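Local coordinates for protein D,D-dipeptidase/D,D-carboxypeptidase (Enterococcus faecalis, PDB 4MUQ) that probably acts as a zinc-dependent D,D-peptidase of vancomycin resistance, hydrolysing D-Ala-D-Ala and removing the terminal D-alanine from cell-wall precursors, at residues A[216-219]-A[224-227]; A[116-121]-A[133-138]; A[180-185]-A[203-208]; A[16-21]-A[188-193]; A[53-58]-A[137-142]. All blocks are in the same frame, centred on the assembly; numbering follows the deposited sequence.

Contact 1: A[216-219]-A[224-227]; sequences YYVP and KTLI
Tyr216 reaches Ile227 through the far end of its ring: OH lies 3.9 Å from CG2 of Ile227, and the two side chains run past each other in opposite directions. The ring is sent there by the crowded position of CG, between the backbone N and the carbonyl carbon (chi1 62°). Lys202 makes a cation-pi contact with it, and Val247 and Ile249 of strand 244-250 also touch it. Val218, two residues on, is the middle of the contact. Its CG1 packs on the methyl of Thr225, 3.7 Å from CG2, and also against the gamma branch of Ile227, 4.1 Å from CG1. The second methyl of Val218, CG2, stands almost as close to the same Ile227 CG1, at 4.2 Å, so the valine fork straddles that methylene. Pro219 has its CB directed away and contributes its backbone instead: its carbonyl O is 3.8 Å from Thr225 CG2, a van der Waals contact. The hydroxyl of Thr225 is taken up by the backbone N of Lys221 in the connecting loop, while its methyl serves the apolar side. No hydrogen bond joins the segments. Their axes come within 8.3 Å and run roughly antiparallel, at 151°, while the backbone bonds go to other strands: Tyr216 and Val218 pair with strand 244-250, Thr225 and Ile227 with strand 3-9. Two consecutive strands linked by four residues, belonging to different sheets and meeting through side chains, have the character of a beta arch.

Contact 2: A[116-121]-A[133-138]; sequences LGLNKK and DGICDE
The carbonyl O of Gly134 takes Glu138 N at 3.0 Å, with a weak second bond from Asp137 N, and this turn of helix presents Cys136 and Ile135 to Leu118 at the end of strand 113-118. The sulfur does most of the touching. Cys136 SG comes up alongside the branch of the leucine, 3.7 Å from CG and 3.8 Å from CD2 of Leu118, while the other methyl, CD1, stands farther off. It is placed there by a chi1 of -65°, which sets SG opposite the carbonyl carbon and beside the backbone N. The remaining contact is looser: Leu118 CD2 lies 4.5 Å from Ile135 CG2. Ile135 starts toward the strand, but its long branch leads off to other neighbours, and the residue also packs on Ile68 of strand 68-72 and on Ile62 of helix 49-62. Together these apolar groups lay helix 134-142 against one face of the four-stranded antiparallel sheet of the Hedgehog/DD-peptidase fold, in which strand 113-118 is an inner strand. That strand also carries the zinc ligand Asp115, whose side chain is about 12 Å from that of Cys136. At the end of the strand Leu118 has a backbone bond to Asp129, a residue its side chain also touches, and Phe130 packs on Cys136 from the same loop. Beyond the strand the chain is secured by polar side chains: Asn119 ND2 bonds to the carbonyl O of Asn66, and Lys120 NZ forms a salt bridge with Asp129.

Contact 3: A[180-185]-A[203-208]; sequences MQENGF and YLFEQA
The C-terminal end of helix 176-183, closed by a Schellman motif, brings Glu182 and Asn183 up to Tyr203 and Phe205 of strand 203-205. In the motif, Phe185 N reaches back to Met180 O at 2.8 Å and Gly184 N to Gln181 O at 3.3 Å, with Gly184 at positive phi. The turn also folds Asn183 over Phe185, CB of the former sitting 3.3 Å above the ring plane, over its centre. Glu182 stretches its extended chain across to the strand. There OE2 is 3.9 Å from Phe205 CE1, approaching the ring obliquely, with the carboxylate and ring planes only 14° apart. The other oxygen, OE1, stays 4.4 Å from Tyr203 OH and makes no bond with it. A water makes the polar link instead: it accepts from Asn183 ND2 at 2.8 Å and lies 2.7 Å from Tyr203 OH, at the edge of the tyrosine ring and in its plane. Asn183 ND2 bonds to the carbonyl O of Ile179 too, so this amide is held by the helix as well as by the water. Two residues apart on the strand, Tyr203 and Phe205 point to the same side, and with CG opposite the backbone N (chi1 -179° in both) both rings reach Ile179. Tyr197 meets the Tyr203 ring edge-to-face, and Tyr174 packs on Phe205. The whole is a helix end, Schellman-capped, laid with one bridging water on an outermost strand of the C-terminal antiparallel sheet.

Contact 4: A[16-21]-A[188-193]; sequences GNLLLV and EEYTQF
Leu20 drives its two methyls between Glu188 and Thr191 on one side of helix 187-194. CD1 touches the bent acid, 3.6 Å from Glu188 OE2 and 4.0 Å from Glu188 CG, the two side chains crossing at about a right angle. CD2 rests on the threonine, 3.9 Å from Thr191 OG1. The bend of Glu188 at chi2 (77°) brings its carboxylate to the leucine methyl, where Arg151 forms a salt bridge with OE1 and Asn22 bonds to OE2. Two residues earlier, Leu18 meets Tyr190 at the ring edge, near its plane: Leu18 CD2 is 4.1 Å from Tyr190 CE2, and the phenol OH beyond is bonded to His176. Between the two leucines a water donates to both sides, 2.8 Å from Leu18 O and 2.8 Å from Thr191 OG1. That hydroxyl is also bonded to Leu187 O in its own helix, which ties the water to the helix backbone. Arg170 NH2 bonds to the carbonyls of Asn17 and Leu19. The arrangement is a buried loop-to-helix interface, in which a type I turn, Gly16 to Leu19, and the residue after it pack on the helix with one bridging water.

Contact 5: A[53-58]-A[137-142]; sequences NVLQLI and DEFRRA
Phe139 is met by two side chains of helix 49-62. Ile58 brings CG2 up obliquely, 3.5 Å from CD1 and 3.6 Å from CE1 of Phe139. Leu55 reaches the rim instead, its CD1 near the ring plane and 3.8 Å from Phe139 CE1. Both cross the aromatic side chain at about a right angle, the ring being carried out from its helix with CG opposite the backbone N (chi1 179°). The same Ile58 methyl also stands 4.3 Å from Ala142 CB, one turn on. The helix axes pass 11.2 Å apart at 122°, a steep helix-helix crossing within the D-alanyl-D-alanine carboxypeptidase family region. Phe169, beside the zinc ligand His168, meets Phe139 edge-to-face, and Ile62 packs on both Phe139 and Ala142; the zinc itself is about 12 Å from the Phe139 side chain. On the far side of helix 134-142, Arg140 NH1 forms a salt bridge with Asp137 OD1 at 3.0 Å, OD1 offering its anti lone pair and lying slightly out of the guanidinium plane. The arginine is gripped further: NH1 by Pro131 O, NH2 by Phe130 O and Pro166 O, NE by Gln150 OE1, and Tyr132 adds a cation-pi contact.

Overall arrangement
Contacts 2 and 5 share helix 134-142 and lie about 12 Å apart between centres, touching where Leu116 packs on Phe139; they stack helices on the sheet that carries zinc ligand Asp115. Contact 1 lies on the opposite side of the chain's centre, about 41 Å from contact 2 between centres. Contacts 3 and 4, centres about 15 Å apart, occupy the middle: helices 176-183 and 187-194 follow each other, and Phe185 meets Phe193. Contact 3 reaches strand 203-205, neighbour of strand 213-219 in contact 1. Along the chain, contacts 2 and 5 are nested within the long loop closed by contact 4, whose segments alternate with those of contact 3. Contact 4 thus brings residues 16-21 onto helix 187-194, in sequence between the zinc-binding residues and the C-terminal strands.

Contact 1: A[216-219]-A[224-227]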
# COMPACT_ATOMS: atom_id res chain seq x y z
N TYR A 216 -15.45 5.92 5.44
CA TYR A 216 -16.44 4.91 5.79
C TYR A 216 -16.40 3.71 4.85
O TYR A 216 -15.89 3.80 3.72
CB TYR A 216 -17.86 5.49 5.90
CG TYR A 216 -18.43 6.11 4.64
CD1 TYR A 216 -19.32 5.40 3.84
CD2 TYR A 216 -18.11 7.41 4.28
CE1 TYR A 216 -19.85 5.97 2.70
CE2 TYR A 216 -18.64 7.99 3.14
CZ TYR A 216 -19.51 7.26 2.35
OH TYR A 216 -20.04 7.82 1.22
N TYR A 217 -16.93 2.60 5.34
CA TYR A 217 -16.98 1.35 4.60
C TYR A 217 -18.37 1.14 4.01
O TYR A 217 -19.37 1.48 4.65
CB TYR A 217 -16.63 0.20 5.53
CG TYR A 217 -16.86 -1.17 4.95
CD1 TYR A 217 -15.95 -1.72 4.04
CD2 TYR A 217 -17.97 -1.92 5.30
CE1 TYR A 217 -16.16 -2.98 3.52
CE2 TYR A 217 -18.18 -3.17 4.77
CZ TYR A 217 -17.27 -3.70 3.88
OH TYR A 217 -17.49 -4.95 3.36
N VAL A 218 -18.42 0.60 2.80
CA VAL A 218 -19.66 0.24 2.14
C VAL A 218 -19.54 -1.20 1.65
O VAL A 218 -18.69 -1.50 0.82
CB VAL A 218 -19.93 1.15 0.92
CG1 VAL A 218 -21.22 0.73 0.22
CG2 VAL A 218 -20.00 2.61 1.33
N PRO A 219 -20.37 -2.11 2.19
CA PRO A 219 -20.29 -3.50 1.71
C PRO A 219 -20.74 -3.64 0.26
O PRO A 219 -21.70 -2.98 -0.17
CB PRO A 219 -21.28 -4.23 2.63
CG PRO A 219 -22.27 -3.17 3.03
CD PRO A 219 -21.45 -1.92 3.17
N LYS A 224 -24.70 -4.37 -8.41
CA LYS A 224 -24.30 -2.97 -8.35
C LYS A 224 -24.40 -2.43 -6.94
O LYS A 224 -25.41 -2.61 -6.25
CB LYS A 224 -25.17 -2.12 -9.29
CG LYS A 224 -24.74 -2.15 -10.74
CD LYS A 224 -25.84 -1.65 -11.66
CE LYS A 224 -25.42 -1.74 -13.12
NZ LYS A 224 -25.18 -3.14 -13.56
N THR A 225 -23.34 -1.75 -6.51
CA THR A 225 -23.31 -1.11 -5.20
C THR A 225 -23.52 0.38 -5.41
O THR A 225 -22.90 0.98 -6.29
CB THR A 225 -21.96 -1.37 -4.50
OG1 THR A 225 -21.81 -2.78 -4.29
CG2 THR A 225 -21.89 -0.66 -3.16
N LEU A 226 -24.41 0.98 -4.63
CA LEU A 226 -24.69 2.40 -4.76
C LEU A 226 -24.10 3.19 -3.61
O LEU A 226 -24.33 2.89 -2.44
CB LEU A 226 -26.19 2.63 -4.86
CG LEU A 226 -26.84 1.87 -6.01
CD1 LEU A 226 -28.36 1.98 -5.92
CD2 LEU A 226 -26.34 2.40 -7.33
N ILE A 227 -23.33 4.22 -3.96
CA ILE A 227 -22.67 5.08 -2.99
C ILE A 227 -23.06 6.51 -3.31
O ILE A 227 -23.14 6.89 -4.48
CB ILE A 227 -21.13 4.94 -3.08
CG1 ILE A 227 -20.71 3.52 -2.68
CG2 ILE A 227 -20.43 5.96 -2.20
CD1 ILE A 227 -19.21 3.28 -2.76

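Contact 2: A[116-121]-A[133-138]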
# COMPACT_ATOMS: atom_id res chain seq x y z
N LEU A 116 13.04 -0.59 -0.42
CA LEU A 116 14.07 0.44 -0.39
C LEU A 116 15.33 -0.08 0.31
O LEU A 116 15.25 -0.95 1.19
CB LEU A 116 13.57 1.67 0.36
CG LEU A 116 12.31 2.31 -0.22
CD1 LEU A 116 11.82 3.41 0.70
CD2 LEU A 116 12.59 2.88 -1.61
N GLY A 117 16.48 0.46 -0.06
CA GLY A 117 17.72 0.07 0.59
C GLY A 117 18.70 1.21 0.71
O GLY A 117 18.62 2.21 -0.01
N LEU A 118 19.62 1.05 1.66
CA LEU A 118 20.77 1.93 1.78
C LEU A 118 21.59 1.89 0.49
O LEU A 118 21.80 0.81 -0.07
CB LEU A 118 21.65 1.48 2.94
CG LEU A 118 21.48 2.23 4.26
CD1 LEU A 118 22.40 1.66 5.33
CD2 LEU A 118 21.77 3.70 4.05
N ASN A 119 22.04 3.04 0.02
CA ASN A 119 22.85 3.07 -1.18
C ASN A 119 24.26 2.56 -0.89
O ASN A 119 25.10 3.30 -0.38
CB ASN A 119 22.91 4.47 -1.79
CG ASN A 119 23.55 4.49 -3.18
OD1 ASN A 119 24.50 3.77 -3.46
ND2 ASN A 119 23.02 5.34 -4.05
N LYS A 120 24.49 1.30 -1.23
CA LYS A 120 25.81 0.71 -1.16
C LYS A 120 25.99 -0.13 -2.42
O LYS A 120 25.01 -0.61 -3.00
CB LYS A 120 25.96 -0.14 0.09
CG LYS A 120 24.96 -1.27 0.19
CD LYS A 120 25.05 -1.96 1.53
CE LYS A 120 24.72 -1.01 2.67
NZ LYS A 120 24.65 -1.71 3.99
N LYS A 121 27.23 -0.30 -2.87
CA LYS A 121 27.48 -0.96 -4.15
C LYS A 121 26.99 -2.41 -4.25
O LYS A 121 26.72 -2.90 -5.34
CB LYS A 121 28.95 -0.84 -4.55
CG LYS A 121 29.20 0.29 -5.54
CD LYS A 121 30.67 0.41 -5.87
CE LYS A 121 31.44 1.03 -4.72
NZ LYS A 121 32.89 0.73 -4.80
N ASP A 133 17.88 3.38 11.73
CA ASP A 133 18.74 4.51 12.06
C ASP A 133 18.92 5.41 10.86
O ASP A 133 18.64 5.00 9.73
CB ASP A 133 20.12 4.02 12.48
CG ASP A 133 20.08 3.15 13.68
OD1 ASP A 133 19.71 3.67 14.75
OD2 ASP A 133 20.40 1.95 13.56
N GLY A 134 19.39 6.62 11.10
CA GLY A 134 19.79 7.52 10.04
C GLY A 134 18.71 7.84 9.04
O GLY A 134 17.52 7.89 9.37
N ILE A 135 19.13 8.05 7.79
CA ILE A 135 18.25 8.51 6.73
C ILE A 135 17.11 7.53 6.44
O ILE A 135 16.00 7.95 6.14
CB ILE A 135 19.06 8.83 5.43
CG1 ILE A 135 18.18 9.57 4.42
CG2 ILE A 135 19.67 7.57 4.83
CD1 ILE A 135 17.71 10.93 4.92
N CYS A 136 17.38 6.23 6.55
CA CYS A 136 16.34 5.24 6.30
C CYS A 136 15.22 5.35 7.33
O CYS A 136 14.05 5.19 7.00
CB CYS A 136 16.91 3.82 6.30
SG CYS A 136 18.08 3.51 4.97
N ASP A 137 15.59 5.63 8.57
CA ASP A 137 14.58 5.79 9.61
C ASP A 137 13.86 7.13 9.49
O ASP A 137 12.69 7.24 9.85
CB ASP A 137 15.17 5.64 11.01
CG ASP A 137 14.13 5.18 12.01
OD1 ASP A 137 13.40 4.21 11.70
OD2 ASP A 137 14.01 5.81 13.08
N GLU A 138 14.54 8.15 8.97
CA GLU A 138 13.88 9.40 8.65
C GLU A 138 12.79 9.16 7.61
O GLU A 138 11.68 9.68 7.72
CB GLU A 138 14.87 10.44 8.12
CG GLU A 138 15.77 11.05 9.18
CD GLU A 138 16.49 12.29 8.67
OE1 GLU A 138 17.73 12.34 8.77
OE2 GLU A 138 15.81 13.22 8.18

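Contact 3: A[180-185]-A[203-208]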
# COMPACT_ATOMS: atom_id res chain seq x y z
N MET A 180 -3.31 4.33 10.50
CA MET A 180 -2.65 3.07 10.82
C MET A 180 -1.47 3.29 11.77
O MET A 180 -1.28 2.52 12.72
CB MET A 180 -2.19 2.37 9.55
CG MET A 180 -3.36 1.88 8.71
SD MET A 180 -2.87 1.33 7.08
CE MET A 180 -1.71 0.04 7.48
N GLN A 181 -0.71 4.35 11.53
CA GLN A 181 0.42 4.67 12.39
C GLN A 181 -0.04 4.99 13.80
O GLN A 181 0.52 4.47 14.77
CB GLN A 181 1.21 5.86 11.82
CG GLN A 181 2.40 6.27 12.70
CD GLN A 181 2.94 7.64 12.37
OE1 GLN A 181 2.20 8.62 12.31
NE2 GLN A 181 4.25 7.72 12.15
N GLU A 182 -1.08 5.82 13.93
CA GLU A 182 -1.60 6.22 15.23
C GLU A 182 -2.08 5.03 16.05
O GLU A 182 -1.97 5.02 17.28
CB GLU A 182 -2.74 7.23 15.07
CG GLU A 182 -2.33 8.58 14.50
CD GLU A 182 -3.53 9.42 14.09
OE1 GLU A 182 -4.67 8.93 14.19
OE2 GLU A 182 -3.32 10.58 13.67
N ASN A 183 -2.63 4.02 15.38
CA ASN A 183 -3.21 2.87 16.06
C ASN A 183 -2.31 1.64 16.12
O ASN A 183 -2.68 0.63 16.73
CB ASN A 183 -4.53 2.48 15.40
CG ASN A 183 -5.65 3.43 15.73
OD1 ASN A 183 -6.23 3.35 16.81
ND2 ASN A 183 -5.95 4.34 14.82
N GLY A 184 -1.13 1.74 15.50
CA GLY A 184 -0.21 0.62 15.38
C GLY A 184 -0.77 -0.53 14.55
O GLY A 184 -0.53 -1.70 14.87
N PHE A 185 -1.50 -0.21 13.48
CA PHE A 185 -2.20 -1.22 12.69
C PHE A 185 -1.38 -1.72 11.51
O PHE A 185 -0.80 -0.92 10.78
CB PHE A 185 -3.47 -0.62 12.07
CG PHE A 185 -4.61 -0.46 13.03
CD1 PHE A 185 -4.70 -1.19 14.20
CD2 PHE A 185 -5.63 0.44 12.72
CE1 PHE A 185 -5.79 -1.03 15.06
CE2 PHE A 185 -6.72 0.61 13.56
CZ PHE A 185 -6.79 -0.12 14.73
N TYR A 203 -16.00 7.53 10.09
CA TYR A 203 -14.79 7.83 10.85
C TYR A 203 -14.36 9.26 10.53
O TYR A 203 -14.34 9.66 9.37
CB TYR A 203 -13.66 6.85 10.48
CG TYR A 203 -12.38 7.09 11.26
CD1 TYR A 203 -12.16 6.47 12.49
CD2 TYR A 203 -11.40 7.95 10.78
CE1 TYR A 203 -11.00 6.69 13.21
CE2 TYR A 203 -10.23 8.18 11.50
CZ TYR A 203 -10.04 7.55 12.70
OH TYR A 203 -8.88 7.78 13.42
N LEU A 204 -14.00 10.02 11.56
CA LEU A 204 -13.56 11.40 11.38
C LEU A 204 -12.05 11.54 11.59
O LEU A 204 -11.54 11.25 12.67
CB LEU A 204 -14.30 12.34 12.32
CG LEU A 204 -13.83 13.79 12.27
CD1 LEU A 204 -14.07 14.37 10.90
CD2 LEU A 204 -14.53 14.64 13.33
N PHE A 205 -11.35 11.99 10.55
CA PHE A 205 -9.92 12.31 10.67
C PHE A 205 -9.74 13.82 10.59
O PHE A 205 -10.14 14.46 9.62
CB PHE A 205 -9.11 11.60 9.57
CG PHE A 205 -7.62 11.87 9.63
CD1 PHE A 205 -6.78 11.03 10.35
CD2 PHE A 205 -7.07 12.97 8.99
CE1 PHE A 205 -5.42 11.27 10.43
CE2 PHE A 205 -5.70 13.23 9.06
CZ PHE A 205 -4.88 12.38 9.78
N GLU A 206 -9.15 14.39 11.63
CA GLU A 206 -8.92 15.82 11.64
C GLU A 206 -7.62 16.19 12.33
O GLU A 206 -7.26 15.62 13.36
CB GLU A 206 -10.09 16.54 12.33
CG GLU A 206 -10.28 16.19 13.79
CD GLU A 206 -11.53 16.81 14.39
OE1 GLU A 206 -12.12 17.71 13.76
OE2 GLU A 206 -11.92 16.37 15.49
N GLN A 207 -6.90 17.14 11.74
CA GLN A 207 -5.81 17.80 12.44
C GLN A 207 -5.64 19.26 12.01
O GLN A 207 -5.73 19.59 10.82
CB GLN A 207 -4.48 17.04 12.29
CG GLN A 207 -4.01 16.82 10.86
CD GLN A 207 -2.59 16.26 10.79
OE1 GLN A 207 -1.82 16.62 9.91
NE2 GLN A 207 -2.26 15.37 11.73
N ALA A 208 -5.42 20.11 13.01
CA ALA A 208 -5.07 21.53 12.84
C ALA A 208 -5.75 22.25 11.68
O ALA A 208 -6.92 22.01 11.38
CB ALA A 208 -3.57 21.69 12.75
O HOH W 1 -7.94 6.27 15.40

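Contact 4: A[16-21]-A[188-193]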
# COMPACT_ATOMS: atom_id res chain seq x y z
N GLY A 16 -7.94 -0.47 -6.42
CA GLY A 16 -7.81 0.70 -5.55
C GLY A 16 -6.60 0.72 -4.62
O GLY A 16 -5.88 -0.27 -4.49
N ASN A 17 -6.41 1.86 -3.95
CA ASN A 17 -5.26 2.06 -3.07
C ASN A 17 -5.27 1.20 -1.82
O ASN A 17 -4.23 1.01 -1.19
CB ASN A 17 -5.15 3.51 -2.59
CG ASN A 17 -4.75 4.48 -3.68
OD1 ASN A 17 -4.23 4.09 -4.72
ND2 ASN A 17 -4.97 5.77 -3.42
N LEU A 18 -6.45 0.72 -1.43
CA LEU A 18 -6.59 0.02 -0.16
C LEU A 18 -6.78 -1.49 -0.27
O LEU A 18 -7.23 -2.14 0.68
CB LEU A 18 -7.72 0.64 0.68
CG LEU A 18 -7.37 2.00 1.27
CD1 LEU A 18 -8.62 2.76 1.70
CD2 LEU A 18 -6.45 1.79 2.47
N LEU A 19 -6.41 -2.07 -1.41
CA LEU A 19 -6.51 -3.52 -1.55
C LEU A 19 -5.70 -4.23 -0.48
O LEU A 19 -4.51 -3.96 -0.31
CB LEU A 19 -5.96 -3.97 -2.91
CG LEU A 19 -6.69 -3.42 -4.13
CD1 LEU A 19 -5.98 -3.88 -5.39
CD2 LEU A 19 -8.17 -3.84 -4.14
N LEU A 20 -6.33 -5.18 0.20
CA LEU A 20 -5.58 -6.08 1.05
C LEU A 20 -5.18 -7.32 0.25
O LEU A 20 -6.04 -8.13 -0.12
CB LEU A 20 -6.42 -6.49 2.26
CG LEU A 20 -5.74 -7.49 3.21
CD1 LEU A 20 -4.43 -6.92 3.76
CD2 LEU A 20 -6.66 -7.84 4.34
N VAL A 21 -3.89 -7.44 -0.04
CA VAL A 21 -3.36 -8.54 -0.85
C VAL A 21 -2.43 -9.36 0.03
O VAL A 21 -1.44 -8.83 0.54
CB VAL A 21 -2.57 -8.02 -2.06
CG1 VAL A 21 -2.02 -9.19 -2.89
CG2 VAL A 21 -3.45 -7.13 -2.93
N GLU A 188 -3.94 -5.51 7.49
CA GLU A 188 -4.97 -6.48 7.88
C GLU A 188 -5.88 -5.89 8.96
O GLU A 188 -7.11 -5.95 8.86
CB GLU A 188 -4.34 -7.77 8.41
CG GLU A 188 -3.80 -8.71 7.32
CD GLU A 188 -2.47 -8.28 6.71
OE1 GLU A 188 -1.80 -7.36 7.23
OE2 GLU A 188 -2.09 -8.89 5.67
N GLU A 189 -5.27 -5.33 10.00
CA GLU A 189 -6.04 -4.75 11.09
C GLU A 189 -6.87 -3.56 10.62
O GLU A 189 -8.03 -3.44 11.01
CB GLU A 189 -5.11 -4.36 12.23
CG GLU A 189 -4.59 -5.55 13.03
CD GLU A 189 -3.37 -5.20 13.85
OE1 GLU A 189 -2.32 -4.93 13.24
OE2 GLU A 189 -3.47 -5.20 15.10
N TYR A 190 -6.29 -2.69 9.80
CA TYR A 190 -7.01 -1.52 9.30
C TYR A 190 -8.21 -1.94 8.45
O TYR A 190 -9.28 -1.32 8.52
CB TYR A 190 -6.08 -0.60 8.51
CG TYR A 190 -6.73 0.70 8.12
CD1 TYR A 190 -7.18 1.59 9.09
CD2 TYR A 190 -6.90 1.05 6.78
CE1 TYR A 190 -7.79 2.78 8.74
CE2 TYR A 190 -7.51 2.26 6.42
CZ TYR A 190 -7.95 3.11 7.41
OH TYR A 190 -8.54 4.32 7.10
N THR A 191 -8.04 -2.99 7.66
CA THR A 191 -9.11 -3.47 6.79
C THR A 191 -10.33 -3.90 7.62
O THR A 191 -11.48 -3.62 7.27
CB THR A 191 -8.59 -4.61 5.89
OG1 THR A 191 -7.47 -4.13 5.13
CG2 THR A 191 -9.64 -5.07 4.90
N GLN A 192 -10.08 -4.59 8.74
CA GLN A 192 -11.16 -4.93 9.66
C GLN A 192 -11.70 -3.71 10.41
O GLN A 192 -12.91 -3.52 10.50
CB GLN A 192 -10.72 -6.02 10.64
CG GLN A 192 -11.80 -6.41 11.66
CD GLN A 192 -13.00 -7.08 11.01
OE1 GLN A 192 -12.85 -7.97 10.16
NE2 GLN A 192 -14.20 -6.65 11.40
N PHE A 193 -10.79 -2.87 10.90
CA PHE A 193 -11.14 -1.72 11.72
C PHE A 193 -12.16 -0.82 11.04
O PHE A 193 -13.17 -0.44 11.63
CB PHE A 193 -9.86 -0.93 12.00
CG PHE A 193 -10.09 0.44 12.62
CD1 PHE A 193 -10.26 0.58 13.99
CD2 PHE A 193 -10.03 1.58 11.84
CE1 PHE A 193 -10.44 1.83 14.55
CE2 PHE A 193 -10.19 2.84 12.39
CZ PHE A 193 -10.40 2.96 13.74
O HOH W 2 -7.76 -2.00 3.40

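Contact 5: A[53-58]-A[137-142]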
# COMPACT_ATOMS: atom_id res chain seq x y z
N ASN A 53 5.19 9.85 -7.50
CA ASN A 53 5.23 11.25 -7.13
C ASN A 53 5.35 11.44 -5.62
O ASN A 53 6.10 12.30 -5.16
CB ASN A 53 4.03 12.00 -7.71
CG ASN A 53 4.11 12.11 -9.23
OD1 ASN A 53 5.19 11.99 -9.81
ND2 ASN A 53 2.97 12.34 -9.87
N VAL A 54 4.62 10.63 -4.86
CA VAL A 54 4.68 10.73 -3.41
C VAL A 54 6.07 10.36 -2.88
O VAL A 54 6.60 11.01 -1.98
CB VAL A 54 3.59 9.85 -2.77
CG1 VAL A 54 3.85 9.65 -1.29
CG2 VAL A 54 2.21 10.48 -2.98
N LEU A 55 6.65 9.32 -3.47
CA LEU A 55 7.98 8.89 -3.07
C LEU A 55 8.97 10.04 -3.25
O LEU A 55 9.77 10.31 -2.37
CB LEU A 55 8.42 7.68 -3.91
CG LEU A 55 9.58 6.87 -3.33
CD1 LEU A 55 9.15 6.24 -2.01
CD2 LEU A 55 10.03 5.81 -4.33
N GLN A 56 8.89 10.73 -4.39
CA GLN A 56 9.76 11.88 -4.62
C GLN A 56 9.56 12.96 -3.56
O GLN A 56 10.53 13.56 -3.10
CB GLN A 56 9.56 12.46 -6.02
CG GLN A 56 10.08 11.56 -7.14
CD GLN A 56 11.58 11.34 -7.06
OE1 GLN A 56 12.33 12.21 -6.60
NE2 GLN A 56 12.03 10.17 -7.50
N LEU A 57 8.30 13.22 -3.18
CA LEU A 57 8.03 14.19 -2.13
C LEU A 57 8.70 13.81 -0.80
O LEU A 57 9.25 14.67 -0.11
CB LEU A 57 6.52 14.36 -1.92
CG LEU A 57 5.71 15.03 -3.03
CD1 LEU A 57 4.23 15.01 -2.69
CD2 LEU A 57 6.16 16.47 -3.25
N ILE A 58 8.67 12.53 -0.45
CA ILE A 58 9.29 12.11 0.81
C ILE A 58 10.81 12.26 0.74
O ILE A 58 11.42 12.76 1.68
CB ILE A 58 8.93 10.66 1.19
CG1 ILE A 58 7.42 10.48 1.29
CG2 ILE A 58 9.54 10.31 2.52
CD1 ILE A 58 6.98 9.03 1.35
N ASP A 137 15.59 5.63 8.57
CA ASP A 137 14.58 5.79 9.61
C ASP A 137 13.86 7.13 9.49
O ASP A 137 12.69 7.24 9.85
CB ASP A 137 15.17 5.64 11.01
CG ASP A 137 14.13 5.18 12.01
OD1 ASP A 137 13.40 4.21 11.70
OD2 ASP A 137 14.01 5.81 13.08
N GLU A 138 14.54 8.15 8.97
CA GLU A 138 13.88 9.40 8.65
C GLU A 138 12.79 9.16 7.61
O GLU A 138 11.68 9.68 7.72
CB GLU A 138 14.87 10.44 8.12
CG GLU A 138 15.77 11.05 9.18
CD GLU A 138 16.49 12.29 8.67
OE1 GLU A 138 17.73 12.34 8.77
OE2 GLU A 138 15.81 13.22 8.18
N PHE A 139 13.09 8.35 6.60
CA PHE A 139 12.07 7.97 5.64
C PHE A 139 10.91 7.26 6.33
O PHE A 139 9.73 7.58 6.10
CB PHE A 139 12.63 7.06 4.53
CG PHE A 139 11.59 6.64 3.54
CD1 PHE A 139 11.39 7.36 2.37
CD2 PHE A 139 10.78 5.54 3.78
CE1 PHE A 139 10.40 7.00 1.46
CE2 PHE A 139 9.77 5.17 2.89
CZ PHE A 139 9.60 5.90 1.72
N ARG A 140 11.25 6.27 7.14
CA ARG A 140 10.24 5.42 7.77
C ARG A 140 9.32 6.25 8.65
O ARG A 140 8.10 6.03 8.66
CB ARG A 140 10.93 4.30 8.56
CG ARG A 140 10.00 3.34 9.26
CD ARG A 140 10.80 2.36 10.09
NE ARG A 140 11.45 1.33 9.28
CZ ARG A 140 12.76 1.29 9.03
NH1 ARG A 140 13.57 2.24 9.49
NH2 ARG A 140 13.28 0.30 8.32
N ARG A 141 9.87 7.23 9.35
CA ARG A 141 9.08 8.07 10.25
C ARG A 141 8.24 9.12 9.50
O ARG A 141 7.17 9.52 9.96
CB ARG A 141 9.97 8.71 11.32
CG ARG A 141 10.58 7.69 12.28
CD ARG A 141 11.40 8.36 13.38
NE ARG A 141 11.71 7.46 14.48
CZ ARG A 141 12.00 7.85 15.72
NH1 ARG A 141 12.03 9.14 16.01
NH2 ARG A 141 12.26 6.96 16.66
N ALA A 142 8.71 9.55 8.33
CA ALA A 142 7.96 10.51 7.51
C ALA A 142 6.87 9.85 6.67
O ALA A 142 5.85 10.47 6.35
CB ALA A 142 8.90 11.28 6.61